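Local coordinates for CocE/NonD family hydrolase (Staphylococcus aureus subsp. aureus COL, PDB 3III), which probably hydrolyses ester or amide bonds as a serine hydrolase of the CocE/NonD family, related to X-Pro dipeptidyl-peptidases, though its natural substrate is not established, at residues T403-S416 with I544-I558. Numbering follows the deposited sequence.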
ATOM      1  N   THR A 403     -24.176  11.597  -1.993  1.00  8.23           N
ATOM      2  CA  THR A 403     -24.002  10.221  -1.590  1.00  8.06           C
ATOM      3  C   THR A 403     -22.550   9.958  -1.333  1.00  7.18           C
ATOM      4  O   THR A 403     -21.729  10.271  -2.200  1.00  7.61           O
ATOM      5  CB  THR A 403     -24.484   9.296  -2.716  1.00  8.63           C
ATOM      6  OG1 THR A 403     -25.868   9.606  -2.961  1.00  7.45           O
ATOM      7  CG2 THR A 403     -24.310   7.802  -2.384  1.00  8.37           C
ATOM      8  N   GLU A 404     -22.239   9.341  -0.194  1.00  7.21           N
ATOM      9  CA  GLU A 404     -20.856   8.936   0.116  1.00  7.66           C
ATOM     10  C   GLU A 404     -20.653   7.440  -0.063  1.00  8.44           C
ATOM     11  O   GLU A 404     -21.376   6.632   0.513  1.00 10.12           O
ATOM     12  CB  GLU A 404     -20.420   9.387   1.507  1.00  7.65           C
ATOM     13  CG  GLU A 404     -20.536  10.926   1.664  1.00  8.91           C
ATOM     14  CD  GLU A 404     -20.085  11.499   2.991  1.00 12.32           C
ATOM     15  OE1 GLU A 404     -19.812  10.757   3.966  1.00 13.40           O
ATOM     16  OE2 GLU A 404     -20.004  12.754   3.044  1.00 17.78           O
ATOM     17  N   LEU A 405     -19.655   7.095  -0.872  1.00  8.08           N
ATOM     18  CA  LEU A 405     -19.258   5.727  -1.118  1.00  8.39           C
ATOM     19  C   LEU A 405     -17.893   5.493  -0.473  1.00  7.61           C
ATOM     20  O   LEU A 405     -16.893   6.060  -0.887  1.00  7.91           O
ATOM     21  CB  LEU A 405     -19.155   5.445  -2.616  1.00  9.05           C
ATOM     22  CG  LEU A 405     -20.458   5.630  -3.408  1.00  9.92           C
ATOM     23  CD1 LEU A 405     -20.197   5.003  -4.748  1.00  8.74           C
ATOM     24  CD2 LEU A 405     -21.681   5.031  -2.717  1.00  9.45           C
ATOM     25  N   VAL A 406     -17.849   4.652   0.554  1.00  7.83           N
ATOM     26  CA  VAL A 406     -16.600   4.385   1.256  1.00  6.52           C
ATOM     27  C   VAL A 406     -16.458   2.907   1.505  1.00  6.77           C
ATOM     28  O   VAL A 406     -17.169   2.339   2.315  1.00  6.36           O
ATOM     29  CB  VAL A 406     -16.507   5.170   2.567  1.00  6.97           C
ATOM     30  CG1 VAL A 406     -15.163   4.850   3.317  1.00  8.34           C
ATOM     31  CG2 VAL A 406     -16.609   6.697   2.345  1.00  7.68           C
ATOM     32  N   GLY A 407     -15.477   2.310   0.860  1.00  7.25           N
ATOM     33  CA  GLY A 407     -15.233   0.909   0.971  1.00  8.92           C
ATOM     34  C   GLY A 407     -14.953   0.216  -0.355  1.00  7.80           C
ATOM     35  O   GLY A 407     -14.503   0.861  -1.345  1.00  8.21           O
ATOM     36  N   ASN A 408     -15.133  -1.107  -0.358  1.00  7.35           N
ATOM     37  CA  ASN A 408     -14.954  -1.928  -1.557  1.00  7.33           C
ATOM     38  C   ASN A 408     -16.154  -1.786  -2.468  1.00  7.20           C
ATOM     39  O   ASN A 408     -17.228  -1.466  -2.007  1.00  7.15           O
ATOM     40  CB  ASN A 408     -14.758  -3.403  -1.176  1.00  7.99           C
ATOM     41  CG  ASN A 408     -13.320  -3.717  -0.681  1.00 10.13           C
ATOM     42  OD1 ASN A 408     -12.428  -4.038  -1.491  1.00 16.98           O
ATOM     43  ND2 ASN A 408     -13.123  -3.709   0.638  1.00  9.39           N
HETATM   44  N   MSE A 409     -15.955  -2.003  -3.770  1.00  7.93           N
HETATM   45  CA  MSE A 409     -17.067  -2.181  -4.710  1.00  7.96           C
HETATM   46  C   MSE A 409     -16.783  -3.415  -5.504  1.00  7.23           C
HETATM   47  O   MSE A 409     -15.618  -3.788  -5.702  1.00  6.63           O
HETATM   48  CB  MSE A 409     -17.172  -0.998  -5.659  1.00  8.63           C
HETATM   49  CG  MSE A 409     -17.076   0.360  -4.979  1.00 12.56           C
HETATM   50 SE   MSE A 409     -17.743   1.792  -6.223  1.00 19.96          SE
HETATM   51  CE  MSE A 409     -16.719   3.361  -5.426  1.00 12.54           C
ATOM     52  N   ASN A 410     -17.858  -4.012  -5.991  1.00  6.32           N
ATOM     53  CA  ASN A 410     -17.823  -5.300  -6.668  1.00  6.29           C
ATOM     54  C   ASN A 410     -18.530  -5.100  -7.989  1.00  6.29           C
ATOM     55  O   ASN A 410     -19.737  -4.742  -8.026  1.00  4.58           O
ATOM     56  CB  ASN A 410     -18.523  -6.394  -5.805  1.00  6.30           C
ATOM     57  CG  ASN A 410     -18.448  -7.770  -6.438  1.00  8.05           C
ATOM     58  OD1 ASN A 410     -17.931  -7.930  -7.543  1.00 11.45           O
ATOM     59  ND2 ASN A 410     -18.943  -8.793  -5.724  1.00  8.65           N
ATOM     60  N   LEU A 411     -17.795  -5.342  -9.062  1.00  6.20           N
ATOM     61  CA  LEU A 411     -18.385  -5.285 -10.391  1.00  7.72           C
ATOM     62  C   LEU A 411     -18.626  -6.694 -10.928  1.00  7.20           C
ATOM     63  O   LEU A 411     -17.665  -7.405 -11.262  1.00  7.02           O
ATOM     64  CB  LEU A 411     -17.488  -4.475 -11.332  1.00  7.55           C
ATOM     65  CG  LEU A 411     -18.011  -4.410 -12.764  1.00  7.43           C
ATOM     66  CD1 LEU A 411     -19.416  -3.772 -12.780  1.00  5.75           C
ATOM     67  CD2 LEU A 411     -16.999  -3.622 -13.673  1.00  4.68           C
ATOM     68  N   LYS A 412     -19.912  -7.083 -10.992  1.00  7.15           N
ATOM     69  CA  LYS A 412     -20.305  -8.377 -11.517  1.00  7.05           C
ATOM     70  C   LYS A 412     -20.628  -8.226 -12.992  1.00  7.29           C
ATOM     71  O   LYS A 412     -21.491  -7.422 -13.379  1.00  8.53           O
ATOM     72  CB  LYS A 412     -21.477  -9.005 -10.770  1.00  7.11           C
ATOM     73  CG  LYS A 412     -21.669 -10.474 -11.265  1.00  7.59           C
ATOM     74  CD  LYS A 412     -22.956 -11.086 -10.738  1.00  7.46           C
ATOM     75  CE  LYS A 412     -23.078 -12.527 -11.063  1.00  7.64           C
ATOM     76  NZ  LYS A 412     -24.351 -13.029 -10.468  1.00  7.85           N
ATOM     77  N   LEU A 413     -19.926  -8.990 -13.817  1.00  6.48           N
ATOM     78  CA  LEU A 413     -20.194  -9.027 -15.248  1.00  6.54           C
ATOM     79  C   LEU A 413     -20.432 -10.426 -15.765  1.00  6.47           C
ATOM     80  O   LEU A 413     -19.836 -11.386 -15.271  1.00  6.95           O
ATOM     81  CB  LEU A 413     -19.048  -8.395 -16.062  1.00  7.00           C
ATOM     82  CG  LEU A 413     -18.570  -6.995 -15.689  1.00  8.88           C
ATOM     83  CD1 LEU A 413     -17.208  -6.699 -16.367  1.00 11.82           C
ATOM     84  CD2 LEU A 413     -19.647  -5.908 -15.992  1.00  6.11           C
ATOM     85  N   TRP A 414     -21.274 -10.532 -16.787  1.00  5.18           N
ATOM     86  CA  TRP A 414     -21.324 -11.702 -17.600  1.00  6.82           C
ATOM     87  C   TRP A 414     -20.606 -11.453 -18.937  1.00  7.64           C
ATOM     88  O   TRP A 414     -20.897 -10.493 -19.644  1.00  7.54           O
ATOM     89  CB  TRP A 414     -22.771 -12.152 -17.812  1.00  6.55           C
ATOM     90  CG  TRP A 414     -23.459 -12.559 -16.544  1.00  6.81           C
ATOM     91  CD1 TRP A 414     -24.007 -11.737 -15.600  1.00  7.28           C
ATOM     92  CD2 TRP A 414     -23.740 -13.893 -16.124  1.00  7.90           C
ATOM     93  NE1 TRP A 414     -24.584 -12.489 -14.606  1.00  8.34           N
ATOM     94  CE2 TRP A 414     -24.396 -13.808 -14.877  1.00  8.03           C
ATOM     95  CE3 TRP A 414     -23.410 -15.147 -16.627  1.00  8.50           C
ATOM     96  CZ2 TRP A 414     -24.815 -14.927 -14.178  1.00  8.86           C
ATOM     97  CZ3 TRP A 414     -23.810 -16.285 -15.925  1.00  9.58           C
ATOM     98  CH2 TRP A 414     -24.500 -16.161 -14.701  1.00 11.23           C
ATOM     99  N   VAL A 415     -19.649 -12.322 -19.275  1.00  8.26           N
ATOM    100  CA  VAL A 415     -18.714 -12.027 -20.341  1.00  6.92           C
ATOM    101  C   VAL A 415     -18.446 -13.282 -21.200  1.00  8.76           C
ATOM    102  O   VAL A 415     -18.593 -14.441 -20.728  1.00  8.30           O
ATOM    103  CB  VAL A 415     -17.378 -11.500 -19.767  1.00  7.74           C
ATOM    104  CG1 VAL A 415     -17.522 -10.197 -18.917  1.00  4.91           C
ATOM    105  CG2 VAL A 415     -16.631 -12.615 -18.992  1.00  3.73           C
ATOM    106  N   SER A 416     -18.077 -13.055 -22.470  1.00  8.83           N
ATOM    107  CA  SER A 416     -17.593 -14.079 -23.359  1.00  9.32           C
ATOM    108  C   SER A 416     -16.652 -13.479 -24.390  1.00 10.20           C
ATOM    109  O   SER A 416     -16.630 -12.293 -24.577  1.00  9.29           O
ATOM    110  CB  SER A 416     -18.724 -14.759 -24.123  1.00  9.71           C
ATOM    111  OG  SER A 416     -19.233 -13.889 -25.124  1.00 10.48           O
ATOM    112  N   ILE A 544     -19.998  -8.231 -23.351  1.00  9.21           N
ATOM    113  CA  ILE A 544     -20.488  -8.000 -21.978  1.00  9.37           C
ATOM    114  C   ILE A 544     -22.038  -8.084 -21.982  1.00 10.01           C
ATOM    115  O   ILE A 544     -22.714  -7.364 -22.707  1.00  9.98           O
ATOM    116  CB  ILE A 544     -20.065  -6.591 -21.440  1.00  9.71           C
ATOM    117  CG1 ILE A 544     -18.550  -6.395 -21.477  1.00 11.21           C
ATOM    118  CG2 ILE A 544     -20.542  -6.365 -20.004  1.00  7.45           C
ATOM    119  CD1 ILE A 544     -17.779  -7.458 -20.786  1.00  9.58           C
ATOM    120  N   TYR A 545     -22.585  -9.006 -21.206  1.00  9.32           N
ATOM    121  CA  TYR A 545     -24.006  -9.284 -21.235  1.00  7.67           C
ATOM    122  C   TYR A 545     -24.697  -8.670 -20.030  1.00  8.07           C
ATOM    123  O   TYR A 545     -24.203  -8.744 -18.916  1.00  7.44           O
ATOM    124  CB  TYR A 545     -24.238 -10.794 -21.248  1.00  8.24           C
ATOM    125  CG  TYR A 545     -23.620 -11.483 -22.406  1.00  4.87           C
ATOM    126  CD1 TYR A 545     -24.369 -11.818 -23.523  1.00  8.19           C
ATOM    127  CD2 TYR A 545     -22.292 -11.829 -22.383  1.00  7.13           C
ATOM    128  CE1 TYR A 545     -23.804 -12.472 -24.616  1.00  7.63           C
ATOM    129  CE2 TYR A 545     -21.709 -12.477 -23.462  1.00  8.05           C
ATOM    130  CZ  TYR A 545     -22.459 -12.791 -24.554  1.00  6.39           C
ATOM    131  OH  TYR A 545     -21.854 -13.449 -25.587  1.00  4.21           O
ATOM    132  N   THR A 546     -25.841  -8.044 -20.271  1.00  8.14           N
ATOM    133  CA  THR A 546     -26.621  -7.446 -19.205  1.00  8.28           C
ATOM    134  C   THR A 546     -28.083  -7.803 -19.389  1.00  9.04           C
ATOM    135  O   THR A 546     -28.543  -8.064 -20.532  1.00  9.21           O
ATOM    136  CB  THR A 546     -26.488  -5.942 -19.244  1.00  9.39           C
ATOM    137  OG1 THR A 546     -27.050  -5.443 -20.465  1.00  7.79           O
ATOM    138  CG2 THR A 546     -24.999  -5.515 -19.108  1.00  7.99           C
ATOM    139  N   GLY A 547     -28.816  -7.824 -18.277  1.00  8.72           N
ATOM    140  CA  GLY A 547     -30.269  -8.025 -18.329  1.00  9.54           C
ATOM    141  C   GLY A 547     -30.678  -9.479 -18.271  1.00 10.01           C
ATOM    142  O   GLY A 547     -29.909 -10.377 -18.629  1.00  9.93           O
ATOM    143  N   GLY A 548     -31.921  -9.716 -17.849  1.00 10.81           N
ATOM    144  CA  GLY A 548     -32.455 -11.101 -17.770  1.00 10.29           C
ATOM    145  C   GLY A 548     -31.621 -11.905 -16.780  1.00 10.64           C
ATOM    146  O   GLY A 548     -31.293 -11.404 -15.725  1.00 10.44           O
ATOM    147  N   LYS A 549     -31.212 -13.120 -17.140  1.00 10.47           N
ATOM    148  CA  LYS A 549     -30.307 -13.907 -16.285  1.00 10.56           C
ATOM    149  C   LYS A 549     -28.923 -13.295 -16.117  1.00 10.06           C
ATOM    150  O   LYS A 549     -28.184 -13.680 -15.213  1.00  9.22           O
ATOM    151  CB  LYS A 549     -30.153 -15.341 -16.811  1.00 10.79           C
ATOM    152  CG  LYS A 549     -29.456 -15.477 -18.184  1.00 14.16           C
ATOM    153  CD  LYS A 549     -29.290 -16.979 -18.610  1.00 18.33           C
ATOM    154  CE  LYS A 549     -29.916 -17.274 -19.985  1.00 20.02           C
ATOM    155  NZ  LYS A 549     -30.362 -18.718 -20.202  1.00 20.57           N
ATOM    156  N   TYR A 550     -28.553 -12.346 -16.979  1.00  9.19           N
ATOM    157  CA  TYR A 550     -27.201 -11.773 -16.926  1.00  8.80           C
ATOM    158  C   TYR A 550     -27.209 -10.559 -16.001  1.00  9.08           C
ATOM    159  O   TYR A 550     -27.148  -9.445 -16.479  1.00  6.81           O
ATOM    160  CB  TYR A 550     -26.730 -11.370 -18.339  1.00  9.03           C
ATOM    161  CG  TYR A 550     -26.730 -12.521 -19.280  1.00  6.93           C
ATOM    162  CD1 TYR A 550     -26.024 -13.674 -18.976  1.00  8.43           C
ATOM    163  CD2 TYR A 550     -27.458 -12.490 -20.464  1.00  9.28           C
ATOM    164  CE1 TYR A 550     -26.024 -14.767 -19.828  1.00  8.39           C
ATOM    165  CE2 TYR A 550     -27.476 -13.584 -21.320  1.00  8.45           C
ATOM    166  CZ  TYR A 550     -26.731 -14.722 -20.974  1.00  9.38           C
ATOM    167  OH  TYR A 550     -26.691 -15.846 -21.753  1.00 11.88           O
ATOM    168  N   ASP A 551     -27.270 -10.801 -14.697  1.00  9.39           N
ATOM    169  CA  ASP A 551     -27.454  -9.730 -13.690  1.00 10.57           C
ATOM    170  C   ASP A 551     -26.161  -8.984 -13.393  1.00 10.20           C
ATOM    171  O   ASP A 551     -25.728  -8.855 -12.255  1.00 12.31           O
ATOM    172  CB  ASP A 551     -28.087 -10.289 -12.406  1.00 10.74           C
ATOM    173  CG  ASP A 551     -27.190 -11.305 -11.682  1.00 12.94           C
ATOM    174  OD1 ASP A 551     -26.225 -11.855 -12.268  1.00 12.57           O
ATOM    175  OD2 ASP A 551     -27.453 -11.531 -10.490  1.00 16.70           O
ATOM    176  N   SER A 552     -25.554  -8.461 -14.440  1.00  9.57           N
ATOM    177  CA  SER A 552     -24.397  -7.607 -14.316  1.00  7.90           C
ATOM    178  C   SER A 552     -24.793  -6.400 -13.468  1.00  7.24           C
ATOM    179  O   SER A 552     -25.804  -5.773 -13.712  1.00  6.90           O
ATOM    180  CB  SER A 552     -23.942  -7.174 -15.706  1.00  7.69           C
ATOM    181  OG  SER A 552     -23.521  -8.320 -16.403  1.00  9.68           O
ATOM    182  N   GLN A 553     -23.997  -6.102 -12.462  1.00  7.89           N
ATOM    183  CA  GLN A 553     -24.323  -5.038 -11.507  1.00  7.51           C
ATOM    184  C   GLN A 553     -23.058  -4.594 -10.804  1.00  7.36           C
ATOM    185  O   GLN A 553     -22.095  -5.372 -10.754  1.00  5.99           O
ATOM    186  CB  GLN A 553     -25.279  -5.599 -10.474  1.00  8.25           C
ATOM    187  CG  GLN A 553     -24.700  -6.789  -9.711  1.00  7.99           C
ATOM    188  CD  GLN A 553     -25.729  -7.436  -8.846  1.00  7.62           C
ATOM    189  OE1 GLN A 553     -25.927  -7.036  -7.680  1.00 10.08           O
ATOM    190  NE2 GLN A 553     -26.403  -8.432  -9.385  1.00  7.88           N
ATOM    191  N   LEU A 554     -23.094  -3.361 -10.290  1.00  6.65           N
ATOM    192  CA  LEU A 554     -22.066  -2.785  -9.446  1.00  7.20           C
ATOM    193  C   LEU A 554     -22.596  -2.663  -8.023  1.00  6.83           C
ATOM    194  O   LEU A 554     -23.617  -2.051  -7.795  1.00  9.13           O
ATOM    195  CB  LEU A 554     -21.615  -1.419  -9.996  1.00  6.66           C
ATOM    196  CG  LEU A 554     -20.516  -0.725  -9.155  1.00  7.36           C
ATOM    197  CD1 LEU A 554     -19.100  -1.413  -9.283  1.00  6.71           C
ATOM    198  CD2 LEU A 554     -20.570   0.753  -9.582  1.00  5.34           C
ATOM    199  N   ILE A 555     -21.954  -3.312  -7.060  1.00  7.60           N
ATOM    200  CA  ILE A 555     -22.309  -3.152  -5.654  1.00  7.09           C
ATOM    201  C   ILE A 555     -21.506  -1.933  -5.107  1.00  7.95           C
ATOM    202  O   ILE A 555     -20.286  -1.938  -5.170  1.00  6.93           O
ATOM    203  CB  ILE A 555     -21.943  -4.389  -4.830  1.00  6.59           C
ATOM    204  CG1 ILE A 555     -22.631  -5.648  -5.349  1.00  9.82           C
ATOM    205  CG2 ILE A 555     -22.246  -4.183  -3.336  1.00  6.07           C
ATOM    206  CD1 ILE A 555     -24.105  -5.596  -5.326  1.00  8.23           C
ATOM    207  N   ILE A 556     -22.200  -0.949  -4.567  1.00  8.37           N
ATOM    208  CA  ILE A 556     -21.579   0.251  -4.052  1.00  9.14           C
ATOM    209  C   ILE A 556     -21.812   0.391  -2.545  1.00  8.00           C
ATOM    210  O   ILE A 556     -22.882   0.074  -2.058  1.00  8.75           O
ATOM    211  CB  ILE A 556     -22.053   1.514  -4.786  1.00  8.30           C
ATOM    212  CG1 ILE A 556     -23.556   1.772  -4.602  1.00  9.76           C
ATOM    213  CG2 ILE A 556     -21.613   1.459  -6.239  1.00  9.86           C
ATOM    214  CD1 ILE A 556     -23.988   3.114  -5.212  1.00  8.17           C
ATOM    215  N   PRO A 557     -20.790   0.844  -1.795  1.00  9.06           N
ATOM    216  CA  PRO A 557     -20.863   0.917  -0.323  1.00  7.98           C
ATOM    217  C   PRO A 557     -21.355   2.274   0.140  1.00  9.10           C
ATOM    218  O   PRO A 557     -20.556   3.194   0.414  1.00  8.10           O
ATOM    219  CB  PRO A 557     -19.391   0.744   0.090  1.00  9.65           C
ATOM    220  CG  PRO A 557     -18.597   1.353  -1.137  1.00  8.28           C
ATOM    221  CD  PRO A 557     -19.410   0.878  -2.290  1.00  7.28           C
ATOM    222  N   ILE A 558     -22.667   2.434   0.223  1.00  9.11           N
ATOM    223  CA  ILE A 558     -23.250   3.720   0.557  1.00  8.68           C
ATOM    224  C   ILE A 558     -23.156   3.884   2.074  1.00 10.19           C
ATOM    225  O   ILE A 558     -23.610   3.006   2.857  1.00  8.43           O
ATOM    226  CB  ILE A 558     -24.735   3.857   0.118  1.00  8.88           C
ATOM    227  CG1 ILE A 558     -24.861   3.693  -1.407  1.00  7.45           C
ATOM    228  CG2 ILE A 558     -25.320   5.237   0.606  1.00  8.55           C
ATOM    229  CD1 ILE A 558     -26.173   3.912  -1.957  1.00 12.12           C
TER
HETATM  230  O   HOH W   1     -26.081 -12.368  -8.318  1.00 26.17           O
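Strand 408-416 pairs antiparallel with 553-558, Asn410 facing Ile555 and Lys412 facing Gln553 as hydrogen-bonded pairs, and beyond the loop 547-552 its far end meets 544-546, where Tyr545 N reaches Trp414 O at 2.7 Å. How a side chain can tie a loop to a strand is seen at Asp551. Its OD1 accepts two bonds: it lies near the indole plane, 2.9 Å from Trp414 NE1, whose N-H...OD1 angle is 165° and which meets the oxygen nearly along the C-O axis, while Lys412 NZ, also at 2.9 Å, takes the syn lone pair in a salt bridge. The fully extended lysine, CG anti to its backbone N (chi1 -171°), spans the distance, and a water links NZ to Asp551 OD2. Tyr550 CA sits over the indole's five-membered ring, 3.6 Å from its centroid, and the tyrosine turns its edge to the same face. Ser552 OG takes the place of a strand carbonyl, accepting from Trp414 N and donating to Tyr545 O, 2.6 Å away. On the face opposite Lys412 and Trp414, Leu411 CB meets Leu554 CD1, and Leu509 and Val511 of strand 508-514 cover Leu554. Facing sheets packed through such a layer characterise the beta-sandwich, jelly-roll-like C-terminal domain of this hydrolase family.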